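Local coordinates for oligogalacturonate-specific porin kdgM (Dickeya dadantii, PDB 4FQE), which forms a monomeric outer-membrane beta-barrel pore specific for oligogalacturonides and is required for full virulence, at residues A[27-32]-A[64-69]; A[56-61]-A[84-89]. All blocks are in the same frame, centred on the assembly; numbering follows the deposited sequence.

Contact 1: residues A[27-32]-A[64-69]; sequences FANGFG and ASYVYK. With C8E ((hydroxyethyloxy)tri(ethyloxy)octane), chain H; OCT (N-octane), chain C.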
# COMPACT_ATOMS: atom_id res chain seq x y z
N PHE A 27 14.28 -7.11 4.12
CA PHE A 27 15.38 -7.99 4.44
C PHE A 27 14.84 -9.17 5.27
O PHE A 27 13.77 -9.07 5.88
CB PHE A 27 16.46 -7.24 5.26
CG PHE A 27 17.17 -6.18 4.48
CD1 PHE A 27 18.26 -6.51 3.67
CD2 PHE A 27 16.75 -4.86 4.52
CE1 PHE A 27 18.91 -5.54 2.92
CE2 PHE A 27 17.39 -3.88 3.77
CZ PHE A 27 18.47 -4.22 2.96
N ALA A 28 15.59 -10.27 5.28
CA ALA A 28 15.16 -11.48 6.00
C ALA A 28 15.09 -11.23 7.51
O ALA A 28 14.33 -11.88 8.19
CB ALA A 28 16.08 -12.67 5.69
N ASN A 29 15.87 -10.27 8.02
CA ASN A 29 15.76 -9.87 9.42
C ASN A 29 14.47 -9.11 9.78
O ASN A 29 14.25 -8.82 10.96
CB ASN A 29 16.99 -9.03 9.86
CG ASN A 29 17.17 -7.75 9.05
OD1 ASN A 29 16.21 -7.08 8.66
ND2 ASN A 29 18.43 -7.41 8.78
N GLY A 30 13.67 -8.74 8.79
CA GLY A 30 12.43 -8.03 9.05
C GLY A 30 12.48 -6.54 8.74
O GLY A 30 11.45 -5.90 8.65
N PHE A 31 13.68 -5.99 8.58
CA PHE A 31 13.82 -4.54 8.31
C PHE A 31 13.42 -4.27 6.87
O PHE A 31 13.76 -5.06 5.98
CB PHE A 31 15.24 -4.08 8.52
CG PHE A 31 15.42 -2.58 8.36
CD1 PHE A 31 16.14 -2.06 7.30
CD2 PHE A 31 14.86 -1.70 9.28
CE1 PHE A 31 16.29 -0.67 7.16
CE2 PHE A 31 15.03 -0.33 9.16
CZ PHE A 31 15.72 0.18 8.10
N GLY A 32 12.66 -3.19 6.65
CA GLY A 32 12.23 -2.84 5.29
C GLY A 32 12.44 -1.37 5.05
O GLY A 32 12.40 -0.58 6.00
N ALA A 64 10.57 3.46 6.42
CA ALA A 64 11.35 2.43 7.10
C ALA A 64 10.45 1.68 8.08
O ALA A 64 9.57 2.27 8.68
CB ALA A 64 12.54 3.06 7.84
N SER A 65 10.62 0.36 8.18
CA SER A 65 9.80 -0.47 9.06
C SER A 65 10.54 -1.73 9.49
O SER A 65 11.53 -2.13 8.90
CB SER A 65 8.48 -0.89 8.40
OG SER A 65 8.71 -1.51 7.14
N TYR A 66 10.00 -2.35 10.54
CA TYR A 66 10.42 -3.69 10.97
C TYR A 66 9.15 -4.57 11.01
O TYR A 66 8.15 -4.18 11.60
CB TYR A 66 11.06 -3.66 12.36
CG TYR A 66 12.57 -3.86 12.41
CD1 TYR A 66 13.44 -2.79 12.71
CD2 TYR A 66 13.14 -5.11 12.15
CE1 TYR A 66 14.82 -2.96 12.75
CE2 TYR A 66 14.53 -5.28 12.15
CZ TYR A 66 15.37 -4.21 12.48
OH TYR A 66 16.73 -4.37 12.51
N VAL A 67 9.19 -5.77 10.43
CA VAL A 67 8.13 -6.73 10.69
C VAL A 67 8.63 -7.69 11.75
O VAL A 67 9.64 -8.36 11.56
CB VAL A 67 7.70 -7.53 9.45
CG1 VAL A 67 6.60 -8.52 9.87
CG2 VAL A 67 7.16 -6.63 8.33
N TYR A 68 7.92 -7.73 12.87
CA TYR A 68 8.25 -8.62 13.99
C TYR A 68 7.26 -9.78 14.00
O TYR A 68 6.07 -9.56 14.26
CB TYR A 68 8.18 -7.83 15.30
CG TYR A 68 9.22 -6.69 15.41
CD1 TYR A 68 10.59 -6.97 15.54
CD2 TYR A 68 8.83 -5.34 15.41
CE1 TYR A 68 11.53 -5.96 15.64
CE2 TYR A 68 9.79 -4.30 15.51
CZ TYR A 68 11.12 -4.62 15.64
OH TYR A 68 12.07 -3.63 15.76
N LYS A 69 7.72 -10.99 13.72
CA LYS A 69 6.83 -12.15 13.63
C LYS A 69 6.82 -12.91 14.94
O LYS A 69 7.84 -13.42 15.37
CB LYS A 69 7.25 -13.08 12.49
CG LYS A 69 7.33 -12.37 11.14
CD LYS A 69 7.67 -13.36 10.04
CE LYS A 69 7.47 -12.80 8.64
NZ LYS A 69 6.08 -12.37 8.40
C1 C8E H . 1.01 4.86 14.77
C2 C8E H . 1.77 5.22 16.02
C3 C8E H . 2.30 3.95 16.67
C4 C8E H . 3.27 3.22 15.75
C5 C8E H . 4.69 3.27 16.27
C6 C8E H . 5.35 4.57 15.84
C7 C8E H . 6.32 4.38 14.69
C8 C8E H . 7.18 5.62 14.49
O9 C8E H . 8.40 5.50 15.23
C10 C8E H . 9.25 6.65 15.14
C11 C8E H . 10.71 6.20 15.10
O12 C8E H . 11.24 6.21 13.78
C13 C8E H . 12.36 5.34 13.57
C14 C8E H . 11.89 3.95 13.16
O15 C8E H . 12.56 3.46 11.99
C16 C8E H . 12.92 2.07 12.02
C17 C8E H . 11.76 1.14 11.69
O18 C8E H . 11.11 0.71 12.89
C19 C8E H . 9.82 1.28 13.09
C20 C8E H . 9.68 1.85 14.49
O21 C8E H . 9.13 3.17 14.45
C1 OCT C . 20.20 3.98 1.03
C2 OCT C . 21.13 2.83 0.74
C3 OCT C . 20.56 1.51 1.23
C4 OCT C . 20.17 1.61 2.71
C5 OCT C . 20.06 0.25 3.39
C6 OCT C . 20.26 0.39 4.89
C7 OCT C . 20.71 -0.94 5.46
C8 OCT C . 19.59 -1.95 5.33
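G32 and S65 face each other as a hydrogen-bonded antiparallel pair: G32 N donates to S65 O at 2.7 Å, and S65 N to G32 O at 3.0 Å. F31 and Y66 form the adjoining non-hydrogen-bonded pair, and beyond them V67 N reaches G30 O at 2.9 Å. Residues F27 to G30 make a type I turn. N29 OD1 accepts F31 N at 2.8 Å in its own carbonyl plane, an Asx turn that ties the start of the strand to the bend.

F31 and Y66 carry the side-chain contact as an edge-to-face pair, their planes inclined at 60°. F31 CG is anti to the backbone N (chi1 -176°), beside the carbonyl carbon, and the ring approaches Y66 by CD2, which sits 3.7 Å above the Y66 ring, offset toward its rim, while F31 CB makes a CH-pi contact over the same ring. N29 O lies in plane at the edge of Y66, beside CE2. On the outside, n-octane C8 approaches both phenylalanines, coming 3.3 Å from F27 CE2, and an ethoxy carbon of the detergent lies near S65 CA.

S65 belongs to the other face, where R26 NH1 hydrogen-bonds both its OG and G30 O, linking the turn to the strand beside it. Strand 57-69 lies between 31-40 and 74-85: A64 shares a backbone bond with F80, and V67 packs on S75 and E77 of the latter strand.

Contact 2: residues A[56-61]-A[84-89]; sequences VSNGTE and SGSSNN. With C8E ((hydroxyethyloxy)tri(ethyloxy)octane), chain F.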
# COMPACT_ATOMS: atom_id res chain seq x y z
N VAL A 56 0.27 20.63 -12.34
CA VAL A 56 1.20 19.53 -12.11
C VAL A 56 1.65 19.47 -10.64
O VAL A 56 1.83 20.51 -10.00
CB VAL A 56 2.45 19.68 -13.02
CG1 VAL A 56 3.59 18.77 -12.57
CG2 VAL A 56 2.08 19.39 -14.46
N SER A 57 1.82 18.27 -10.10
CA SER A 57 2.43 18.13 -8.78
C SER A 57 3.38 16.95 -8.75
O SER A 57 3.40 16.10 -9.65
CB SER A 57 1.36 18.01 -7.69
OG SER A 57 0.82 16.70 -7.62
N ASN A 58 4.20 16.92 -7.72
CA ASN A 58 5.16 15.86 -7.56
C ASN A 58 5.46 15.68 -6.10
O ASN A 58 5.17 16.57 -5.29
CB ASN A 58 6.44 16.14 -8.34
CG ASN A 58 7.31 17.19 -7.67
OD1 ASN A 58 7.94 16.91 -6.64
ND2 ASN A 58 7.33 18.39 -8.22
N GLY A 59 6.06 14.55 -5.79
CA GLY A 59 6.35 14.21 -4.41
C GLY A 59 7.23 13.00 -4.27
O GLY A 59 7.45 12.28 -5.24
N THR A 60 7.74 12.78 -3.05
CA THR A 60 8.52 11.60 -2.78
C THR A 60 8.22 11.12 -1.38
O THR A 60 8.09 11.96 -0.47
CB THR A 60 10.03 11.82 -2.89
OG1 THR A 60 10.28 13.22 -2.92
CG2 THR A 60 10.59 11.22 -4.17
N GLU A 61 8.16 9.81 -1.20
CA GLU A 61 7.96 9.24 0.14
C GLU A 61 9.00 8.18 0.46
O GLU A 61 9.37 7.39 -0.39
CB GLU A 61 6.55 8.70 0.30
CG GLU A 61 6.22 8.19 1.71
CD GLU A 61 4.78 7.75 1.85
OE1 GLU A 61 4.30 7.02 0.98
OE2 GLU A 61 4.10 8.15 2.83
N SER A 84 7.37 14.31 1.11
CA SER A 84 7.71 15.70 0.74
C SER A 84 7.17 15.97 -0.67
O SER A 84 7.54 15.27 -1.61
CB SER A 84 9.22 15.86 0.68
OG SER A 84 9.82 15.90 1.95
N GLY A 85 6.32 16.99 -0.81
CA GLY A 85 5.70 17.27 -2.10
C GLY A 85 5.36 18.71 -2.37
O GLY A 85 5.69 19.61 -1.59
N SER A 86 4.70 18.91 -3.52
CA SER A 86 4.03 20.15 -3.87
C SER A 86 2.86 20.39 -2.90
O SER A 86 2.69 21.50 -2.40
CB SER A 86 3.50 20.08 -5.31
OG SER A 86 4.51 19.69 -6.23
N SER A 87 2.06 19.35 -2.65
CA SER A 87 0.79 19.50 -1.91
C SER A 87 0.63 18.62 -0.65
O SER A 87 0.01 19.06 0.33
CB SER A 87 -0.38 19.22 -2.86
OG SER A 87 -0.24 17.95 -3.46
N ASN A 88 1.14 17.38 -0.68
CA ASN A 88 1.11 16.50 0.49
C ASN A 88 2.47 16.52 1.17
O ASN A 88 3.50 16.35 0.52
CB ASN A 88 0.74 15.08 0.08
CG ASN A 88 -0.71 14.95 -0.39
OD1 ASN A 88 -1.37 15.95 -0.67
ND2 ASN A 88 -1.19 13.72 -0.49
N ASN A 89 2.47 16.79 2.48
CA ASN A 89 3.72 16.90 3.24
C ASN A 89 3.40 16.49 4.63
O ASN A 89 2.84 17.26 5.38
CB ASN A 89 4.25 18.32 3.27
CG ASN A 89 4.68 18.81 1.92
OD1 ASN A 89 5.86 18.73 1.56
ND2 ASN A 89 3.71 19.31 1.16
C1 C8E F . 15.39 4.70 9.29
C2 C8E F . 14.75 6.07 9.47
C3 C8E F . 14.09 6.66 8.20
C4 C8E F . 14.84 6.37 6.91
C5 C8E F . 14.81 7.54 5.94
C6 C8E F . 15.86 7.32 4.84
C7 C8E F . 15.93 8.48 3.83
C8 C8E F . 17.05 9.48 4.14
O9 C8E F . 17.40 10.25 2.99
C10 C8E F . 17.53 11.66 3.19
C11 C8E F . 18.37 12.26 2.06
O12 C8E F . 17.56 13.05 1.17
C13 C8E F . 17.73 12.73 -0.22
C14 C8E F . 17.15 13.83 -1.12
O15 C8E F . 16.07 14.53 -0.48
C16 C8E F . 14.84 14.57 -1.21
C17 C8E F . 13.66 14.70 -0.25
O18 C8E F . 13.40 13.42 0.35
C19 C8E F . 12.05 12.95 0.26
C20 C8E F . 11.51 12.57 1.64
O21 C8E F . 12.30 13.16 2.68
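S84 and T60 are joined by two backbone bonds, T60 N to S84 O at 2.9 Å and S84 N to T60 O, also 2.9 Å. Next comes G59 opposite G85, a non-hydrogen-bonded pair of two glycines whose CA atoms approach to 3.9 Å, with a bent CA-H...O contact from G59 CA to S84 O. One step on, S86 N meets N58 O at 3.0 Å.

Here 84-89 leaves the strand, and a side chain takes over from the backbone. With OG anti to its own carbonyl carbon (chi1 -52°), the S86 hydroxyl accepts N58 N at 3.2 Å, so both polar backbone atoms of N58 are met by one serine. S86 CB rests 3.8 Å from S57 CB. On the face carrying T60 and S84, a detergent molecule runs past both hydroxyls, its C19 3.6 Å from T60 OG1.

N89 ties the departing chain back to G85. Its OD1 accepts G85 N at 3.0 Å, with the donor well above the amide plane, and its ND2 returns a weak bond to G85 O, closing the loop back on the strand end. Across the other edge of 57-61, S57, G59 and E61 bond through their backbones to A40, K38 and E36, and E61 forms a salt bridge with R92. This is the open end of an antiparallel hairpin, 57-69 with 74-85, in the up-and-down meander of an outer-membrane beta barrel.

How the contacts relate
Both contacts use strand 57-69, toward its opposite ends, and their centres lie 26 Å apart. Contact 1 joins that strand to 31-40, and contact 2 joins it to 74-85, its neighbour on the other edge. Along the chain the segments come in the order 27-32, 56-61, 64-69, 84-89, and the two contacts interleave, because the earlier strand meets the late part of 57-69 and the later strand meets its start. Contact 1 includes the short turn before strand 31-40; contact 2 lies where 57-69 follows the unmodelled residues 42-55. Bonded along both edges, strand 57-69, interrupted near V67, is part of the barrel wall.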